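Long-range contact in Lmo2119 protein (Listeria monocytogenes serovar 1/2a, PDB 5HQH), which is of unknown function, this crystallised piece being a YbbR-like domain of a longer protein that carries a signal sequence: residues T25-T39 against V85-K99. Sequence-based numbering, arbitrary orientation. Where two conformers were deposited one is given.
Sequences TNLYISGIPETVTVT and VKVNPATVNVNVQEK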
ATOM      1  N   THR A  25       8.747  17.115  -1.160  1.00 11.20           N
ATOM      2  CA  THR A  25       9.483  18.321  -1.441  1.00 11.72           C
ATOM      3  C   THR A  25      10.951  18.000  -1.756  1.00 11.16           C
ATOM      4  O   THR A  25      11.511  18.488  -2.738  1.00 11.54           O
ATOM      5  CB  THR A  25       9.384  19.330  -0.262  1.00 12.31           C
ATOM      6  OG1 THR A  25       8.067  19.911  -0.286  1.00 12.72           O
ATOM      7  CG2 THR A  25      10.412  20.450  -0.350  1.00 12.68           C
ATOM      8  N   ASN A  26      11.573  17.181  -0.907  1.00 10.46           N
ATOM      9  CA  ASN A  26      12.998  16.841  -1.060  1.00 10.50           C
ATOM     10  C   ASN A  26      13.328  15.524  -1.738  1.00  9.65           C
ATOM     11  O   ASN A  26      14.445  15.360  -2.228  1.00 10.34           O
ATOM     12  CB  ASN A  26      13.647  16.801   0.322  1.00 10.82           C
ATOM     13  CG  ASN A  26      13.705  18.159   0.965  1.00 12.06           C
ATOM     14  OD1 ASN A  26      14.322  19.100   0.414  1.00 13.98           O
ATOM     15  ND2 ASN A  26      13.121  18.271   2.150  1.00 11.53           N
ATOM     16  N   LEU A  27      12.393  14.589  -1.722  1.00  9.41           N
ATOM     17  CA  LEU A  27      12.670  13.234  -2.142  1.00  9.84           C
ATOM     18  C   LEU A  27      11.823  12.750  -3.302  1.00  9.70           C
ATOM     19  O   LEU A  27      10.793  13.338  -3.621  1.00  9.82           O
ATOM     20  CB  LEU A  27      12.471  12.282  -0.952  1.00  9.97           C
ATOM     21  CG  LEU A  27      13.091  12.682   0.384  1.00 10.52           C
ATOM     22  CD1 LEU A  27      12.654  11.688   1.427  1.00 11.03           C
ATOM     23  CD2 LEU A  27      14.601  12.761   0.271  1.00 11.07           C
ATOM     24  N   TYR A  28      12.319  11.683  -3.961  1.00 10.20           N
ATOM     25  CA  TYR A  28      11.554  10.920  -4.958  1.00 10.09           C
ATOM     26  C   TYR A  28      11.801   9.457  -4.647  1.00 10.42           C
ATOM     27  O   TYR A  28      12.949   9.066  -4.402  1.00 10.60           O
ATOM     28  CB  TYR A  28      11.930  11.270  -6.408  1.00 10.72           C
ATOM     29  CG  TYR A  28      11.002  10.549  -7.347  1.00 11.77           C
ATOM     30  CD1 TYR A  28       9.659  10.877  -7.375  1.00 13.13           C
ATOM     31  CD2 TYR A  28      11.414   9.447  -8.064  1.00 13.57           C
ATOM     32  CE1 TYR A  28       8.745  10.191  -8.160  1.00 14.65           C
ATOM     33  CE2 TYR A  28      10.511   8.756  -8.867  1.00 13.48           C
ATOM     34  CZ  TYR A  28       9.184   9.129  -8.902  1.00 14.53           C
ATOM     35  OH  TYR A  28       8.270   8.436  -9.705  1.00 16.00           O
ATOM     36  N   ILE A  29      10.746   8.653  -4.607  0.70 10.67           N
ATOM     37  CA  ILE A  29      10.919   7.236  -4.206  0.70 11.95           C
ATOM     38  C   ILE A  29      10.525   6.300  -5.357  0.70 11.75           C
ATOM     39  O   ILE A  29       9.427   6.402  -5.865  0.70 12.81           O
ATOM     40  CB  ILE A  29      10.173   6.948  -2.868  0.70 13.01           C
ATOM     41  CG1 ILE A  29      10.669   7.897  -1.764  0.70 12.92           C
ATOM     42  CG2 ILE A  29      10.359   5.496  -2.435  0.70 13.32           C
ATOM     43  CD1 ILE A  29      10.027   7.710  -0.397  0.70 13.53           C
ATOM     44  N   SER A  30      11.458   5.420  -5.773  1.00 11.22           N
ATOM     45  CA  SER A  30      11.256   4.456  -6.822  1.00 11.34           C
ATOM     46  C   SER A  30      11.243   3.074  -6.168  1.00 11.47           C
ATOM     47  O   SER A  30      11.610   2.923  -5.003  1.00 11.59           O
ATOM     48  CB  SER A  30      12.346   4.582  -7.885  1.00 11.45           C
ATOM     49  OG  SER A  30      13.627   4.434  -7.322  1.00 12.02           O
ATOM     50  N   GLY A  31      10.790   2.097  -6.923  1.00 13.02           N
ATOM     51  CA  GLY A  31      10.762   0.716  -6.453  1.00 14.83           C
ATOM     52  C   GLY A  31       9.440   0.161  -5.939  1.00 15.22           C
ATOM     53  O   GLY A  31       9.313  -1.069  -5.877  1.00 18.89           O
ATOM     54  N   ILE A  32       8.492   0.978  -5.569  0.70 15.71           N
ATOM     55  CA  ILE A  32       7.248   0.398  -5.093  0.70 15.72           C
ATOM     56  C   ILE A  32       6.388  -0.039  -6.312  0.70 14.69           C
ATOM     57  O   ILE A  32       6.330   0.661  -7.324  0.70 14.03           O
ATOM     58  CB  ILE A  32       6.551   1.355  -4.141  0.70 16.78           C
ATOM     59  CG1 ILE A  32       7.520   1.689  -3.001  0.70 17.41           C
ATOM     60  CG2 ILE A  32       5.287   0.745  -3.553  0.70 17.49           C
ATOM     61  CD1 ILE A  32       7.044   2.811  -2.125  0.70 18.32           C
ATOM     62  N   PRO A  33       5.786  -1.254  -6.256  0.70 13.52           N
ATOM     63  CA  PRO A  33       4.906  -1.595  -7.367  0.70 12.48           C
ATOM     64  C   PRO A  33       3.715  -0.636  -7.429  0.70 11.75           C
ATOM     65  O   PRO A  33       3.246  -0.176  -6.409  0.70 12.05           O
ATOM     66  CB  PRO A  33       4.427  -3.014  -7.031  0.70 12.98           C
ATOM     67  CG  PRO A  33       4.593  -3.120  -5.572  0.70 13.51           C
ATOM     68  CD  PRO A  33       5.866  -2.350  -5.282  0.70 13.74           C
ATOM     69  N   GLU A  34       3.260  -0.332  -8.639  1.00 11.19           N
ATOM     70  CA  GLU A  34       2.079   0.516  -8.859  1.00 11.11           C
ATOM     71  C   GLU A  34       0.804  -0.197  -8.419  1.00 10.54           C
ATOM     72  O   GLU A  34      -0.109   0.475  -7.995  1.00 12.29           O
ATOM     73  CB  GLU A  34       1.959   0.960 -10.299  1.00 11.55           C
ATOM     74  CG  GLU A  34       3.013   2.000 -10.645  1.00 12.13           C
ATOM     75  CD  GLU A  34       3.247   2.251 -12.105  1.00 12.97           C
ATOM     76  OE1 GLU A  34       2.416   1.875 -12.961  1.00 13.82           O
ATOM     77  OE2 GLU A  34       4.305   2.868 -12.364  1.00 13.08           O
ATOM     78  N   THR A  35       0.793  -1.526  -8.486  1.00 10.42           N
ATOM     79  CA  THR A  35      -0.401  -2.279  -8.036  1.00 10.78           C
ATOM     80  C   THR A  35      -0.013  -3.549  -7.316  1.00 10.61           C
ATOM     81  O   THR A  35       1.091  -4.105  -7.528  1.00 11.11           O
ATOM     82  CB  THR A  35      -1.374  -2.659  -9.167  1.00 12.17           C
ATOM     83  OG1 THR A  35      -0.802  -3.706  -9.981  1.00 14.91           O
ATOM     84  CG2 THR A  35      -1.777  -1.474  -9.982  1.00 12.21           C
ATOM     85  N   VAL A  36      -0.944  -4.052  -6.497  1.00 10.09           N
ATOM     86  CA  VAL A  36      -0.783  -5.264  -5.724  1.00 10.42           C
ATOM     87  C   VAL A  36      -2.086  -6.043  -5.696  1.00 10.11           C
ATOM     88  O   VAL A  36      -3.148  -5.578  -6.171  1.00 10.14           O
ATOM     89  CB  VAL A  36      -0.300  -4.956  -4.285  1.00 10.69           C
ATOM     90  CG1 VAL A  36       1.040  -4.285  -4.331  1.00 11.44           C
ATOM     91  CG2 VAL A  36      -1.309  -4.078  -3.546  1.00 10.99           C
ATOM     92  N   THR A  37      -2.027  -7.222  -5.108  1.00 10.47           N
ATOM     93  CA  THR A  37      -3.218  -8.044  -4.923  1.00 11.34           C
ATOM     94  C   THR A  37      -3.645  -8.009  -3.463  1.00 11.41           C
ATOM     95  O   THR A  37      -2.839  -8.255  -2.570  1.00 11.44           O
ATOM     96  CB  THR A  37      -2.941  -9.508  -5.329  1.00 12.57           C
ATOM     97  OG1 THR A  37      -2.497  -9.536  -6.686  1.00 15.03           O
ATOM     98  CG2 THR A  37      -4.149 -10.387  -5.177  1.00 13.50           C
ATOM     99  N   VAL A  38      -4.929  -7.746  -3.209  1.00 11.17           N
ATOM    100  CA  VAL A  38      -5.432  -7.664  -1.841  1.00 11.58           C
ATOM    101  C   VAL A  38      -6.451  -8.735  -1.590  1.00 12.20           C
ATOM    102  O   VAL A  38      -7.335  -8.948  -2.425  1.00 13.21           O
ATOM    103  CB  VAL A  38      -6.096  -6.281  -1.570  1.00 12.08           C
ATOM    104  CG1 VAL A  38      -6.680  -6.205  -0.171  1.00 13.14           C
ATOM    105  CG2 VAL A  38      -5.068  -5.177  -1.736  1.00 11.84           C
ATOM    106  N   THR A  39      -6.312  -9.458  -0.479  1.00 12.29           N
ATOM    107  CA  THR A  39      -7.283 -10.466  -0.096  1.00 13.15           C
ATOM    108  C   THR A  39      -8.061  -9.964   1.119  1.00 13.51           C
ATOM    109  O   THR A  39      -7.470  -9.520   2.101  1.00 14.00           O
ATOM    110  CB  THR A  39      -6.605 -11.801   0.270  1.00 14.01           C
ATOM    111  OG1 THR A  39      -5.837 -12.248  -0.836  1.00 15.03           O
ATOM    112  CG2 THR A  39      -7.637 -12.854   0.627  1.00 15.13           C
ATOM    113  N   VAL A  85      -7.476  -8.489   6.262  1.00 14.49           N
ATOM    114  CA  VAL A  85      -6.892  -8.053   5.005  1.00 14.24           C
ATOM    115  C   VAL A  85      -5.428  -8.429   4.903  1.00 13.83           C
ATOM    116  O   VAL A  85      -4.686  -8.312   5.887  1.00 15.08           O
ATOM    117  CB  VAL A  85      -7.002  -6.501   4.850  1.00 15.30           C
ATOM    118  CG1 VAL A  85      -6.518  -6.059   3.494  1.00 16.31           C
ATOM    119  CG2 VAL A  85      -8.436  -6.029   5.085  1.00 16.58           C
ATOM    120  N   LYS A  86      -5.013  -8.887   3.724  1.00 12.97           N
ATOM    121  CA  LYS A  86      -3.566  -9.112   3.489  1.00 13.27           C
ATOM    122  C   LYS A  86      -3.246  -8.646   2.086  1.00 12.34           C
ATOM    123  O   LYS A  86      -4.103  -8.620   1.196  1.00 12.70           O
ATOM    124  CB  LYS A  86      -3.050 -10.529   3.728  1.00 14.90           C
ATOM    125  CG  LYS A  86      -3.776 -11.567   2.927  1.00 15.52           C
ATOM    126  CD  LYS A  86      -3.130 -12.934   3.094  1.00 16.92           C
ATOM    127  CE  LYS A  86      -4.027 -13.984   2.477  1.00 17.66           C
ATOM    128  NZ  LYS A  86      -3.344 -15.306   2.336  1.00 19.01           N
ATOM    129  N   VAL A  87      -1.999  -8.266   1.898  1.00 11.59           N
ATOM    130  CA  VAL A  87      -1.554  -7.668   0.669  1.00 11.16           C
ATOM    131  C   VAL A  87      -0.409  -8.514   0.127  1.00 11.40           C
ATOM    132  O   VAL A  87       0.469  -8.967   0.904  1.00 12.00           O
ATOM    133  CB  VAL A  87      -1.046  -6.244   0.949  1.00 10.57           C
ATOM    134  CG1 VAL A  87      -0.604  -5.557  -0.319  1.00 10.23           C
ATOM    135  CG2 VAL A  87      -2.103  -5.406   1.666  1.00 10.41           C
ATOM    136  N   ASN A  88      -0.399  -8.721  -1.186  1.00 11.60           N
ATOM    137  CA  ASN A  88       0.654  -9.498  -1.855  1.00 12.62           C
ATOM    138  C   ASN A  88       1.231  -8.667  -2.997  1.00 12.36           C
ATOM    139  O   ASN A  88       0.487  -8.369  -3.955  1.00 12.24           O
ATOM    140  CB  ASN A  88       0.057 -10.784  -2.422  1.00 13.77           C
ATOM    141  CG  ASN A  88       1.055 -11.600  -3.216  1.00 15.13           C
ATOM    142  OD1 ASN A  88       2.246 -11.422  -3.062  1.00 17.24           O
ATOM    143  ND2 ASN A  88       0.559 -12.431  -4.104  1.00 16.14           N
ATOM    144  N   PRO A  89       2.501  -8.260  -2.949  1.00 12.66           N
ATOM    145  CA  PRO A  89       3.466  -8.561  -1.897  1.00 12.67           C
ATOM    146  C   PRO A  89       3.222  -7.802  -0.591  1.00 12.46           C
ATOM    147  O   PRO A  89       2.693  -6.680  -0.616  1.00 12.63           O
ATOM    148  CB  PRO A  89       4.780  -8.038  -2.505  1.00 12.59           C
ATOM    149  CG  PRO A  89       4.354  -6.919  -3.365  1.00 12.48           C
ATOM    150  CD  PRO A  89       3.097  -7.426  -4.009  1.00 12.60           C
ATOM    151  N   ALA A  90       3.571  -8.415   0.540  1.00 12.25           N
ATOM    152  CA  ALA A  90       3.369  -7.754   1.847  1.00 11.92           C
ATOM    153  C   ALA A  90       4.394  -6.684   2.134  1.00 12.04           C
ATOM    154  O   ALA A  90       4.078  -5.698   2.768  1.00 11.75           O
ATOM    155  CB  ALA A  90       3.388  -8.776   2.963  1.00 12.39           C
ATOM    156  N   THR A  91       5.603  -6.868   1.629  0.70 12.15           N
ATOM    157  CA  THR A  91       6.678  -5.945   1.867  0.70 12.72           C
ATOM    158  C   THR A  91       7.347  -5.737   0.530  0.70 12.56           C
ATOM    159  O   THR A  91       7.329  -6.646  -0.304  0.70 12.92           O
ATOM    160  CB  THR A  91       7.648  -6.525   2.933  0.70 13.29           C
ATOM    161  OG1 THR A  91       6.920  -6.918   4.103  0.70 14.38           O
ATOM    162  CG2 THR A  91       8.704  -5.537   3.345  0.70 13.71           C
ATOM    163  N   VAL A  92       7.935  -4.561   0.345  1.00 12.08           N
ATOM    164  CA  VAL A  92       8.620  -4.176  -0.916  1.00 11.93           C
ATOM    165  C   VAL A  92       9.899  -3.417  -0.682  1.00 12.43           C
ATOM    166  O   VAL A  92      10.055  -2.787   0.362  1.00 12.89           O
ATOM    167  CB  VAL A  92       7.650  -3.324  -1.799  1.00 12.88           C
ATOM    168  CG1 VAL A  92       6.379  -4.109  -2.071  1.00 13.19           C
ATOM    169  CG2 VAL A  92       7.303  -2.012  -1.155  1.00 12.96           C
ATOM    170  N   ASN A  93      10.821  -3.511  -1.657  0.70 12.43           N
ATOM    171  CA  ASN A  93      12.080  -2.749  -1.648  0.70 12.43           C
ATOM    172  C   ASN A  93      11.827  -1.360  -2.188  0.70 13.04           C
ATOM    173  O   ASN A  93      11.118  -1.197  -3.166  0.70 15.04           O
ATOM    174  CB  ASN A  93      13.199  -3.414  -2.487  0.70 12.61           C
ATOM    175  CG  ASN A  93      13.849  -4.570  -1.781  0.70 12.69           C
ATOM    176  OD1 ASN A  93      14.949  -4.444  -1.212  0.70 13.55           O
ATOM    177  ND2 ASN A  93      13.191  -5.676  -1.787  0.70 12.55           N
ATOM    178  N   VAL A  94      12.449  -0.383  -1.553  0.70 13.41           N
ATOM    179  CA  VAL A  94      12.317   0.991  -1.974  0.70 13.76           C
ATOM    180  C   VAL A  94      13.667   1.626  -2.001  0.70 13.57           C
ATOM    181  O   VAL A  94      14.620   1.242  -1.315  0.70 14.47           O
ATOM    182  CB  VAL A  94      11.401   1.821  -1.065  0.70 15.53           C
ATOM    183  CG1 VAL A  94      10.067   1.134  -0.981  0.70 16.04           C
ATOM    184  CG2 VAL A  94      11.986   2.005   0.314  0.70 15.73           C
ATOM    185  N   ASN A  95      13.735   2.637  -2.875  0.50 12.45           N
ATOM    186  CA  ASN A  95      14.906   3.439  -3.055  0.50 12.63           C
ATOM    187  C   ASN A  95      14.423   4.878  -2.842  0.50 12.45           C
ATOM    188  O   ASN A  95      13.602   5.417  -3.625  0.50 11.85           O
ATOM    189  CB  ASN A  95      15.478   3.215  -4.453  0.50 13.38           C
ATOM    190  CG  ASN A  95      16.830   3.853  -4.647  0.50 14.22           C
ATOM    191  OD1 ASN A  95      17.094   4.964  -4.189  0.50 15.05           O
ATOM    192  ND2 ASN A  95      17.695   3.153  -5.345  0.50 15.31           N
ATOM    193  N   VAL A  96      14.907   5.484  -1.764  1.00 12.59           N
ATOM    194  CA  VAL A  96      14.523   6.828  -1.377  1.00 13.02           C
ATOM    195  C   VAL A  96      15.637   7.727  -1.823  1.00 13.56           C
ATOM    196  O   VAL A  96      16.744   7.700  -1.273  1.00 15.29           O
ATOM    197  CB  VAL A  96      14.331   6.933   0.152  1.00 13.36           C
ATOM    198  CG1 VAL A  96      13.979   8.365   0.554  1.00 14.34           C
ATOM    199  CG2 VAL A  96      13.259   5.950   0.605  1.00 13.82           C
ATOM    200  N   GLN A  97      15.369   8.540  -2.840  0.50 11.93           N
ATOM    201  CA  GLN A  97      16.407   9.388  -3.387  0.50 12.09           C
ATOM    202  C   GLN A  97      16.139  10.851  -3.190  0.50 11.38           C
ATOM    203  O   GLN A  97      15.007  11.310  -3.200  0.50 10.73           O
ATOM    204  CB  GLN A  97      16.515   9.147  -4.874  0.50 13.14           C
ATOM    205  CG  GLN A  97      16.834   7.719  -5.201  0.50 14.41           C
ATOM    206  CD  GLN A  97      16.191   7.295  -6.495  0.50 15.22           C
ATOM    207  OE1 GLN A  97      16.525   7.803  -7.569  0.50 15.96           O
ATOM    208  NE2 GLN A  97      15.261   6.336  -6.406  0.50 15.56           N
ATOM    209  N   GLU A  98      17.208  11.601  -3.051  1.00 11.30           N
ATOM    210  CA  GLU A  98      17.096  13.039  -2.934  1.00 12.24           C
ATOM    211  C   GLU A  98      16.872  13.542  -4.348  1.00 10.82           C
ATOM    212  O   GLU A  98      17.495  13.072  -5.333  1.00 10.85           O
ATOM    213  CB  GLU A  98      18.351  13.665  -2.377  1.00 15.03           C
ATOM    214  CG  GLU A  98      18.569  13.310  -0.922  1.00 19.10           C
ATOM    215  CD  GLU A  98      19.876  13.817  -0.391  1.00 24.69           C
ATOM    216  OE1 GLU A  98      20.942  13.201  -0.674  1.00 29.93           O
ATOM    217  OE2 GLU A  98      19.830  14.802   0.373  1.00 30.36           O
ATOM    218  N   LYS A  99      15.960  14.483  -4.486  1.00  9.94           N
ATOM    219  CA  LYS A  99      15.718  15.137  -5.796  1.00  9.74           C
ATOM    220  C   LYS A  99      16.927  15.886  -6.305  1.00 10.77           C
ATOM    221  O   LYS A  99      17.159  15.985  -7.498  1.00 11.34           O
ATOM    222  CB  LYS A  99      14.519  16.078  -5.723  1.00  9.71           C
ATOM    223  CG  LYS A  99      13.221  15.321  -5.535  1.00  9.45           C
ATOM    224  CD  LYS A  99      12.074  16.197  -5.072  1.00 10.24           C
ATOM    225  CE  LYS A  99      11.722  17.310  -6.035  1.00 10.79           C
ATOM    226  NZ  LYS A  99      10.594  18.126  -5.511  1.00 12.05           N
TER
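Ile32 and Val94 lie side by side where the two segments part between a pair of antiparallel ladders; their CG1 atoms come to 3.3 Å, a doubtful closeness because both residues were deposited in two conformers. Ladder one joins 27-30 to 91-98, the N-to-C directions 155° apart, with paired backbone bonds at Tyr28-Gln97 and Ser30-Asn95; ladder two joins 35-39 to 85-88, at 149°, with the same pattern at Thr37-Asn88 and Thr39-Lys86. Gly31, at positive phi, turns the chain out of the first ladder. The tight part is the valine and isoleucine face. CD1 of Ile29 meets CG2 of Val96 at 3.8 Å, the two side chains pointing the same way. With CG2 set between N and the carbonyl carbon, Val36 directs that methyl to Val87 CG1, 3.6 Å away. Ring atom CD of Pro33 lies 3.7 Å from Val92 CG1, and the Val36 side chain stands at about a right angle to Pro89, which follows a cis peptide bond, CG1 to CD 3.8 Å.

The other face is polar and more open. Gln97 bends at chi2 to bring NE2 2.7 Å from Ser30 OG, but a 125° angle at hydrogen makes this bond weak. Across Thr39 CB runs the extended aliphatic chain of Lys86, CG at 3.9 Å. At the exposed end Lys99 curls back, its NZ 2.9 Å from Thr25 O and above that carbonyl plane; a sulfate, probably from crystallisation, also pairs with NZ.

Two antiparallel pairings separated by a loop thus link 27-30 and 35-42 to the long strand 84-98 in the mixed sheet of this YbbR-like domain. Strand 9-21 borders 35-42 and strand 68-77 borders 84-98, while Val58 of strand 57-61 touches Val36 and Val38, and Ala60 touches Ile32.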